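Local coordinates for protein aldolase (PDB 6VOQ) that belongs to the class II aldolase and adducin family, has a fold built round a central mixed beta sheet, and binds a zinc ion, at residues A[7-19]-A[48-60]. Residues are numbered along the deposited sequence; the frame is centred on the assembly and turned at random.
Sequences LREEMVQIGASLF and CLGELQAQRLSVV
In this class II aldolase/adducin-type alpha/beta domain, helix 4-20 packs against the central mixed sheet, and Arg-8 and Val-12 bind it to the loop that leads into strand 58-60. The long arm of Arg-8 suits a helix that must reach carbonyls beyond its own flank. CG lies anti to the carbonyl carbon (chi1 -73°) and the chain runs extended to NE, carrying the guanidinium past the 3-10 turn 54-56. There NH1 donates twice: to Ala-54 O at 2.9 Å, almost in the guanidinium plane and nearly head-on to the carbonyl, and to Leu-57 O at 3.2 Å, tilted from both planes. A water accepts from Arg-8 NH2 and donates to Leu-57 O, while a salt bridge to Glu-4 also engages NH2, so the group's rotation is well fixed.

Beneath this polar end the contact is apolar. The Leu-57 side chain passes those of Arg-8 and Met-11 in the opposite direction, its CD2 reaching Met-11 SD at 4.0 Å; the flexible Met-11 side chain also touches Leu-31 and Leu-33 of strand 30-34. Branched Val-12 spreads its methyls over the loop, CG2 resting on Ala-54 CB at 3.9 Å and on Leu-52 CB.

Further along the helix the backbones close in. Gly-15 and Gly-50, with no side chains to hold them apart, let Gly-50 CA come to 4.1 Å from Ala-16 CA. A second water joins the two backbones, donating to Val-12 O and Leu-49 O and accepting from Leu-52 N. Phe-19 lays CB against Gly-50 N (3.6 Å), and Arg-21 of a neighbouring subunit packs on it too. Cys-48 SG makes an oblique sulfur-aromatic contact, 4.0 Å from the centroid of the Phe-19 ring and closest to CE1.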
# COMPACT_ATOMS: atom_id res chain seq x y z
N LEU A 7 20.34 3.08 20.82
CA LEU A 7 20.35 3.92 19.63
C LEU A 7 20.62 3.08 18.38
O LEU A 7 19.92 3.22 17.37
CB LEU A 7 21.39 5.03 19.80
CG LEU A 7 21.04 6.13 20.82
CD1 LEU A 7 22.20 7.12 21.03
CD2 LEU A 7 19.78 6.87 20.42
N ARG A 8 21.62 2.20 18.43
CA ARG A 8 21.84 1.28 17.32
C ARG A 8 20.60 0.43 17.10
O ARG A 8 20.18 0.22 15.96
CB ARG A 8 23.05 0.39 17.60
CG ARG A 8 24.37 1.12 17.49
CD ARG A 8 25.55 0.20 17.72
NE ARG A 8 26.81 0.94 17.66
CZ ARG A 8 27.58 1.04 16.58
NH1 ARG A 8 27.24 0.44 15.45
NH2 ARG A 8 28.69 1.75 16.65
N GLU A 9 20.00 -0.04 18.18
CA GLU A 9 18.77 -0.82 18.11
C GLU A 9 17.63 -0.04 17.47
O GLU A 9 16.97 -0.55 16.55
CB GLU A 9 18.42 -1.27 19.54
CG GLU A 9 17.31 -2.28 19.69
CD GLU A 9 17.30 -3.39 18.65
OE1 GLU A 9 16.20 -3.92 18.40
OE2 GLU A 9 18.37 -3.77 18.11
N GLU A 10 17.38 1.18 17.95
CA GLU A 10 16.33 2.03 17.41
C GLU A 10 16.52 2.27 15.91
O GLU A 10 15.55 2.30 15.15
CB GLU A 10 16.30 3.36 18.16
CG GLU A 10 15.28 4.35 17.65
CD GLU A 10 14.07 4.40 18.57
OE1 GLU A 10 13.61 5.52 18.89
OE2 GLU A 10 13.59 3.31 18.96
N MET A 11 17.77 2.46 15.48
CA MET A 11 18.02 2.73 14.07
C MET A 11 17.65 1.53 13.21
O MET A 11 17.01 1.70 12.17
CB MET A 11 19.48 3.11 13.86
CG MET A 11 19.85 3.37 12.42
SD MET A 11 21.32 4.39 12.25
CE MET A 11 20.69 5.92 12.91
N VAL A 12 18.04 0.33 13.62
CA VAL A 12 17.66 -0.88 12.89
C VAL A 12 16.14 -1.03 12.84
O VAL A 12 15.56 -1.29 11.78
CB VAL A 12 18.32 -2.12 13.52
CG1 VAL A 12 17.83 -3.41 12.85
CG2 VAL A 12 19.83 -2.00 13.45
N GLN A 13 15.47 -0.87 13.99
CA GLN A 13 14.02 -1.04 14.03
C GLN A 13 13.33 -0.01 13.17
O GLN A 13 12.43 -0.34 12.38
CB GLN A 13 13.53 -0.96 15.47
CG GLN A 13 13.99 -2.09 16.35
CD GLN A 13 13.47 -1.98 17.77
OE1 GLN A 13 12.81 -1.00 18.13
NE2 GLN A 13 13.76 -2.98 18.59
N ILE A 14 13.73 1.25 13.30
CA ILE A 14 13.10 2.29 12.51
C ILE A 14 13.31 2.05 11.02
O ILE A 14 12.38 2.18 10.22
CB ILE A 14 13.59 3.67 12.99
CG1 ILE A 14 12.82 4.02 14.28
CG2 ILE A 14 13.38 4.73 11.93
CD1 ILE A 14 13.10 5.36 14.85
N GLY A 15 14.52 1.64 10.63
CA GLY A 15 14.75 1.27 9.24
C GLY A 15 13.80 0.20 8.75
O GLY A 15 13.17 0.35 7.69
N ALA A 16 13.64 -0.88 9.51
CA ALA A 16 12.76 -1.97 9.12
C ALA A 16 11.31 -1.49 9.00
O ALA A 16 10.59 -1.89 8.08
CB ALA A 16 12.87 -3.12 10.12
N SER A 17 10.87 -0.64 9.94
CA SER A 17 9.51 -0.12 9.91
C SER A 17 9.27 0.74 8.68
O SER A 17 8.20 0.67 8.06
CB SER A 17 9.23 0.68 11.19
OG SER A 17 7.87 1.03 11.31
N LEU A 18 10.26 1.55 8.32
CA LEU A 18 10.14 2.39 7.13
C LEU A 18 10.16 1.54 5.86
O LEU A 18 9.42 1.83 4.91
CB LEU A 18 11.26 3.42 7.09
CG LEU A 18 11.27 4.48 8.19
CD1 LEU A 18 12.58 5.24 8.17
CD2 LEU A 18 10.08 5.43 8.04
N PHE A 19 10.99 0.50 5.83
CA PHE A 19 11.08 -0.33 4.64
C PHE A 19 9.82 -1.17 4.45
O PHE A 19 9.27 -1.23 3.34
CB PHE A 19 12.30 -1.24 4.71
CG PHE A 19 12.56 -2.01 3.44
CD1 PHE A 19 13.30 -1.45 2.40
CD2 PHE A 19 12.08 -3.30 3.28
CE1 PHE A 19 13.56 -2.16 1.24
CE2 PHE A 19 12.34 -4.01 2.12
CZ PHE A 19 13.08 -3.44 1.10
N CYS A 48 20.40 -1.42 2.81
CA CYS A 48 18.96 -1.50 2.65
C CYS A 48 18.33 -1.35 4.02
O CYS A 48 18.63 -2.13 4.93
CB CYS A 48 18.56 -2.82 1.98
SG CYS A 48 16.80 -3.23 2.04
N LEU A 49 17.47 -0.34 4.18
CA LEU A 49 16.94 -0.01 5.50
C LEU A 49 16.22 -1.17 6.16
O LEU A 49 16.10 -1.19 7.39
CB LEU A 49 15.99 1.18 5.40
CG LEU A 49 16.71 2.48 5.04
CD1 LEU A 49 15.76 3.66 5.15
CD2 LEU A 49 17.92 2.66 5.93
N GLY A 50 15.73 -2.14 5.39
CA GLY A 50 15.13 -3.30 6.00
C GLY A 50 16.09 -4.39 6.39
O GLY A 50 15.65 -5.42 6.90
N GLU A 51 17.39 -4.21 6.17
CA GLU A 51 18.39 -5.24 6.42
C GLU A 51 19.59 -4.67 7.19
O GLU A 51 20.73 -5.08 7.00
CB GLU A 51 18.86 -5.89 5.12
CG GLU A 51 17.75 -6.32 4.15
CD GLU A 51 17.33 -7.77 4.33
OE1 GLU A 51 16.13 -8.07 4.15
OE2 GLU A 51 18.20 -8.61 4.65
N LEU A 52 19.34 -3.71 8.09
CA LEU A 52 20.42 -3.10 8.85
C LEU A 52 20.95 -4.05 9.93
O LEU A 52 20.23 -4.90 10.45
CB LEU A 52 19.95 -1.79 9.49
CG LEU A 52 19.60 -0.67 8.52
CD1 LEU A 52 19.14 0.57 9.26
CD2 LEU A 52 20.78 -0.37 7.60
N GLN A 53 22.23 -3.89 10.25
CA GLN A 53 22.89 -4.66 11.31
C GLN A 53 23.40 -3.68 12.36
O GLN A 53 24.28 -2.86 12.06
CB GLN A 53 24.04 -5.51 10.76
CG GLN A 53 23.68 -6.31 9.52
CD GLN A 53 23.50 -7.80 9.81
OE1 GLN A 53 24.36 -8.43 10.43
NE2 GLN A 53 22.38 -8.36 9.36
N ALA A 54 22.85 -3.77 13.57
CA ALA A 54 23.21 -2.84 14.64
C ALA A 54 24.72 -2.76 14.80
O ALA A 54 25.30 -1.68 14.95
CB ALA A 54 22.56 -3.29 15.94
N GLN A 55 25.36 -3.91 14.73
CA GLN A 55 26.77 -4.02 15.01
C GLN A 55 27.65 -3.32 14.00
O GLN A 55 28.77 -2.94 14.35
CB GLN A 55 27.11 -5.50 15.08
CG GLN A 55 26.96 -6.02 16.48
CD GLN A 55 27.67 -5.08 17.44
OE1 GLN A 55 28.86 -5.22 17.73
NE2 GLN A 55 26.95 -4.01 17.84
N ARG A 56 27.16 -3.08 12.78
CA ARG A 56 27.98 -2.55 11.70
C ARG A 56 27.53 -1.18 11.23
O ARG A 56 28.05 -0.67 10.23
CB ARG A 56 27.99 -3.56 10.55
CG ARG A 56 28.90 -4.74 10.84
CD ARG A 56 28.48 -5.98 10.09
NE ARG A 56 28.20 -5.69 8.69
CZ ARG A 56 29.12 -5.66 7.73
NH1 ARG A 56 30.39 -5.92 8.02
NH2 ARG A 56 28.76 -5.38 6.48
N LEU A 57 26.60 -0.55 11.94
CA LEU A 57 26.22 0.81 11.61
C LEU A 57 27.43 1.72 11.73
O LEU A 57 28.27 1.56 12.62
CB LEU A 57 25.10 1.29 12.53
CG LEU A 57 23.77 0.53 12.44
CD1 LEU A 57 22.95 0.84 13.67
CD2 LEU A 57 22.99 0.88 11.17
N SER A 58 27.55 2.66 10.80
CA SER A 58 28.71 3.53 10.75
C SER A 58 28.71 4.51 11.90
O SER A 58 27.66 4.96 12.37
CB SER A 58 28.74 4.30 9.44
OG SER A 58 28.23 3.50 8.39
N VAL A 59 29.91 4.87 12.35
CA VAL A 59 30.11 5.98 13.26
C VAL A 59 31.15 6.90 12.64
O VAL A 59 32.25 6.47 12.29
CB VAL A 59 30.56 5.52 14.66
CG1 VAL A 59 30.84 6.72 15.53
CG2 VAL A 59 29.50 4.64 15.29
N VAL A 60 30.80 8.18 12.51
CA VAL A 60 31.64 9.19 11.89
C VAL A 60 31.56 10.45 12.74
O VAL A 60 30.55 10.70 13.41
CB VAL A 60 31.18 9.44 10.42
CG1 VAL A 60 29.71 9.76 10.37
CG2 VAL A 60 31.99 10.53 9.76
O HOH W 1 30.28 1.25 14.50
O HOH W 2 16.70 -2.72 9.45